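Putative dehydratase (Mesorhizobium loti, PDB 2POZ) is a putative dehydratase, probably a lyase, of the mandelate racemase/muconate lactonizing enzyme family in the enolase superfamily, and assembles as an octamer. Local coordinates at the interface of chains A and B and the interface of chains A and C. Numbering follows the deposited sequence. Chains: chain A/B/C, Putative dehydratase.

Contact 1: the interface of chains A and B. Residues chain A 47, 50-51, 54, 88; chain B 44, 46-47.
A:Asp54 and B:Thr46 meet across the seam between two copies of an enolase-superfamily protein, where helix 45-59 of the N-terminal domain lies against the same helix of its partner. The patch shows how a helix start can be capped from another subunit. The polar part is a carboxylate clasp. A:Asp54 takes the B:Thr46 hydroxyl through OD1, with OG1 2.7 Å away, and the backbone amide of the same residue through OD2, with N at 2.9 Å. Both oxygens use their syn lone pairs, the sides that face each other, so the carboxylate straddles B:Thr46 with both prongs and its rotation is fixed. The OG1 of B:Thr46 lies on the backbone-N side of its residue (chi1 -47°), which brings hydroxyl and amide together before the two prongs. Since B:Thr46 stands in the first turn of its helix, the positive end of the helix dipole may further stabilise a negative charge on the carboxylate. With an alanine in place of A:Asp54, both the hydroxyl and the backbone amide of B:Thr46 would probably be left without this acceptor, and the helix start would lose a nearby negative charge.

The apolar contacts depend on small residues that let the helices approach closely. The CA atoms of A:Ala47 and B:Ala47 are 4.0 Å apart, and the methyl CB of B:Ala47 reaches the carbonyl O of A:Ala47 at 3.3 Å. That methyl also touches CB of the selenomethionine A:Met51 at 3.8 Å, while CG2 of A:Ile88, from helix 87-108, borders it more distantly. Farther along, the bent chain of A:Met51 brings its selenium to CA of B:Gly44, 4.0 Å away. A:Gly50 lacks a side chain, and its CA receives CG2 of B:Thr46 at 3.9 Å.

Contact 2: the interface of chains A and C. Residues chain A 69, 262-263, 292; chain C 291, 295, 298, 326.
A bend at chi3 (-74°) turns the guanidinium of A:Arg262 towards C:Ala295 and C:Glu298 on helix 287-298 of the partner, while A:Lys292 runs extended beyond CG along one face of that guanidinium. CZ of the tilted ring of A:Phe263 lies over the opposite face, offset toward the rim, so the guanidinium is flanked by the aliphatic chain and the phenyl ring.

NH1 of A:Arg262 serves two acceptors, lying 2.9 Å from the carbonyl O of C:Ala295, in the last turn of the helix, and 3.0 Å from OE2 of C:Glu298, in a salt bridge. The guanidinium and carboxylate planes are 69° apart: OE2 lies close to the guanidinium plane, while NH1 approaches from above the carboxylate plane. The C:Ala295 methyl packs on the A:Lys292 chain, with CB 3.7 Å from CD.

A second charge cluster centres on A:Glu69. Its OE2 accepts from A:Lys292 NZ through the syn lone pair at 2.8 Å, and from C:Lys291 NZ, which arrives from above the carboxylate plane, also at 2.8 Å. The carboxylate probably offsets the like charges of the two ammonium groups.

C:Thr326 steadies C:Glu298 from within its own chain, its hydroxyl OG1 giving a hydrogen bond to OE1 at 2.6 Å, while water 1 links that same OE1 to NH2 of A:Arg262.

Contact 1: the interface of chains A and B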
# COMPACT_ATOMS: atom_id res chain seq x y z
N ALA A 47 -36.81 -0.06 19.92
CA ALA A 47 -36.46 0.31 18.56
C ALA A 47 -36.53 -0.94 17.68
O ALA A 47 -37.05 -0.90 16.56
CB ALA A 47 -35.05 0.91 18.52
N GLY A 50 -40.09 -1.82 17.07
CA GLY A 50 -40.63 -0.90 16.09
C GLY A 50 -40.19 -1.22 14.67
O GLY A 50 -40.97 -1.09 13.72
N MSE A 51 -38.94 -1.63 14.52
CA MSE A 51 -38.40 -1.96 13.20
C MSE A 51 -39.09 -3.17 12.60
O MSE A 51 -39.44 -3.17 11.43
CB MSE A 51 -36.89 -2.22 13.27
CG MSE A 51 -36.27 -2.51 11.90
SE MSE A 51 -36.47 -1.03 10.64
CE MSE A 51 -38.20 -1.39 9.90
N ASP A 54 -42.47 -2.01 11.32
CA ASP A 54 -42.39 -1.26 10.07
C ASP A 54 -42.06 -2.16 8.89
O ASP A 54 -42.65 -2.04 7.82
CB ASP A 54 -41.35 -0.14 10.17
CG ASP A 54 -41.73 0.95 11.17
OD1 ASP A 54 -42.93 1.08 11.49
OD2 ASP A 54 -40.82 1.68 11.64
N ILE A 88 -30.06 -2.14 14.46
CA ILE A 88 -31.51 -2.12 14.54
C ILE A 88 -32.19 -2.62 13.26
O ILE A 88 -33.02 -3.52 13.31
CB ILE A 88 -32.03 -0.72 14.89
CG1 ILE A 88 -31.45 -0.29 16.25
CG2 ILE A 88 -33.55 -0.72 14.88
CD1 ILE A 88 -31.68 -1.29 17.40
N GLY B 44 -38.65 2.53 9.08
CA GLY B 44 -38.06 2.59 10.40
C GLY B 44 -38.45 3.77 11.28
O GLY B 44 -37.80 4.03 12.29
N THR B 46 -40.98 4.08 13.24
CA THR B 46 -41.37 3.58 14.56
C THR B 46 -40.13 3.14 15.35
O THR B 46 -40.07 3.31 16.57
CB THR B 46 -42.37 2.41 14.43
OG1 THR B 46 -43.39 2.77 13.49
CG2 THR B 46 -43.04 2.13 15.79
N ALA B 47 -39.14 2.60 14.65
CA ALA B 47 -37.90 2.19 15.30
C ALA B 47 -37.19 3.41 15.88
O ALA B 47 -36.63 3.36 16.98
CB ALA B 47 -36.99 1.48 14.31

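Contact 2: the interface of chains A and C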
# COMPACT_ATOMS: atom_id res chain seq x y z
N GLU A 69 -34.71 -15.59 -0.09
CA GLU A 69 -33.69 -14.71 -0.65
C GLU A 69 -34.34 -13.46 -1.23
O GLU A 69 -33.82 -12.35 -1.08
CB GLU A 69 -32.88 -15.43 -1.74
CG GLU A 69 -31.88 -16.47 -1.23
CD GLU A 69 -30.54 -15.87 -0.82
OE1 GLU A 69 -30.34 -14.64 -0.99
OE2 GLU A 69 -29.68 -16.63 -0.34
N ARG A 262 -22.56 -9.65 5.41
CA ARG A 262 -21.34 -9.98 4.68
C ARG A 262 -20.59 -8.68 4.37
O ARG A 262 -19.36 -8.65 4.33
CB ARG A 262 -21.69 -10.60 3.33
CG ARG A 262 -22.12 -12.04 3.32
CD ARG A 262 -22.83 -12.30 1.99
NE ARG A 262 -24.15 -11.68 1.99
CZ ARG A 262 -24.90 -11.45 0.92
NH1 ARG A 262 -24.46 -11.78 -0.29
NH2 ARG A 262 -26.10 -10.90 1.06
N PHE A 263 -21.35 -7.63 4.11
CA PHE A 263 -20.78 -6.33 3.75
C PHE A 263 -20.04 -5.71 4.92
O PHE A 263 -19.04 -5.02 4.73
CB PHE A 263 -21.90 -5.42 3.25
CG PHE A 263 -22.80 -6.07 2.24
CD1 PHE A 263 -24.15 -5.74 2.17
CD2 PHE A 263 -22.30 -7.04 1.37
CE1 PHE A 263 -24.99 -6.37 1.24
CE2 PHE A 263 -23.13 -7.67 0.44
CZ PHE A 263 -24.48 -7.34 0.37
N LYS A 292 -23.44 -17.48 5.18
CA LYS A 292 -22.63 -16.88 4.11
C LYS A 292 -21.41 -16.19 4.71
O LYS A 292 -20.30 -16.31 4.18
CB LYS A 292 -23.45 -15.87 3.32
CG LYS A 292 -24.58 -16.50 2.50
CD LYS A 292 -25.50 -15.46 1.91
CE LYS A 292 -26.50 -16.10 0.97
NZ LYS A 292 -27.49 -15.10 0.48
N LYS C 291 -22.88 -20.84 -5.01
CA LYS C 291 -23.81 -19.92 -4.36
C LYS C 291 -23.03 -19.05 -3.38
O LYS C 291 -23.23 -17.84 -3.31
CB LYS C 291 -24.91 -20.67 -3.60
CG LYS C 291 -25.86 -19.74 -2.85
CD LYS C 291 -27.00 -20.51 -2.20
CE LYS C 291 -27.85 -19.60 -1.31
NZ LYS C 291 -28.37 -18.42 -2.06
N ALA C 295 -22.54 -14.99 -3.38
CA ALA C 295 -22.88 -14.19 -2.21
C ALA C 295 -21.69 -13.31 -1.86
O ALA C 295 -21.84 -12.15 -1.50
CB ALA C 295 -23.22 -15.09 -1.03
N GLU C 298 -21.31 -10.28 -4.15
CA GLU C 298 -22.20 -9.14 -3.89
C GLU C 298 -21.53 -8.14 -2.96
O GLU C 298 -21.79 -6.94 -3.04
CB GLU C 298 -23.50 -9.59 -3.23
CG GLU C 298 -24.33 -10.56 -4.02
CD GLU C 298 -25.68 -10.80 -3.38
OE1 GLU C 298 -26.51 -9.86 -3.38
OE2 GLU C 298 -25.92 -11.91 -2.86
N THR C 326 -29.09 -13.59 -5.97
CA THR C 326 -29.57 -12.23 -6.08
C THR C 326 -28.82 -11.37 -7.09
O THR C 326 -29.37 -10.39 -7.59
CB THR C 326 -29.57 -11.52 -4.70
OG1 THR C 326 -28.28 -11.66 -4.10
CG2 THR C 326 -30.59 -12.16 -3.77
O HOH W 1 -28.38 -10.60 -0.81

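Contact 1 and contact 2 lie about 24 Å apart, measured between the centres of their C-alpha atoms, and have no residue of chain A in common. Contact 1 joins chain A to chain B through helix 45-59, with a flank from helix 87-108; contact 2 joins it to chain C through helices 68-78, 261-269 and 287-298. Each belongs to a two-fold symmetric interface, so every bond has a twin with the chains exchanged. Chain A thus presents distinct surfaces to two neighbours, and repeating both kinds of pairing is a plausible way to build the eight-copy assembly.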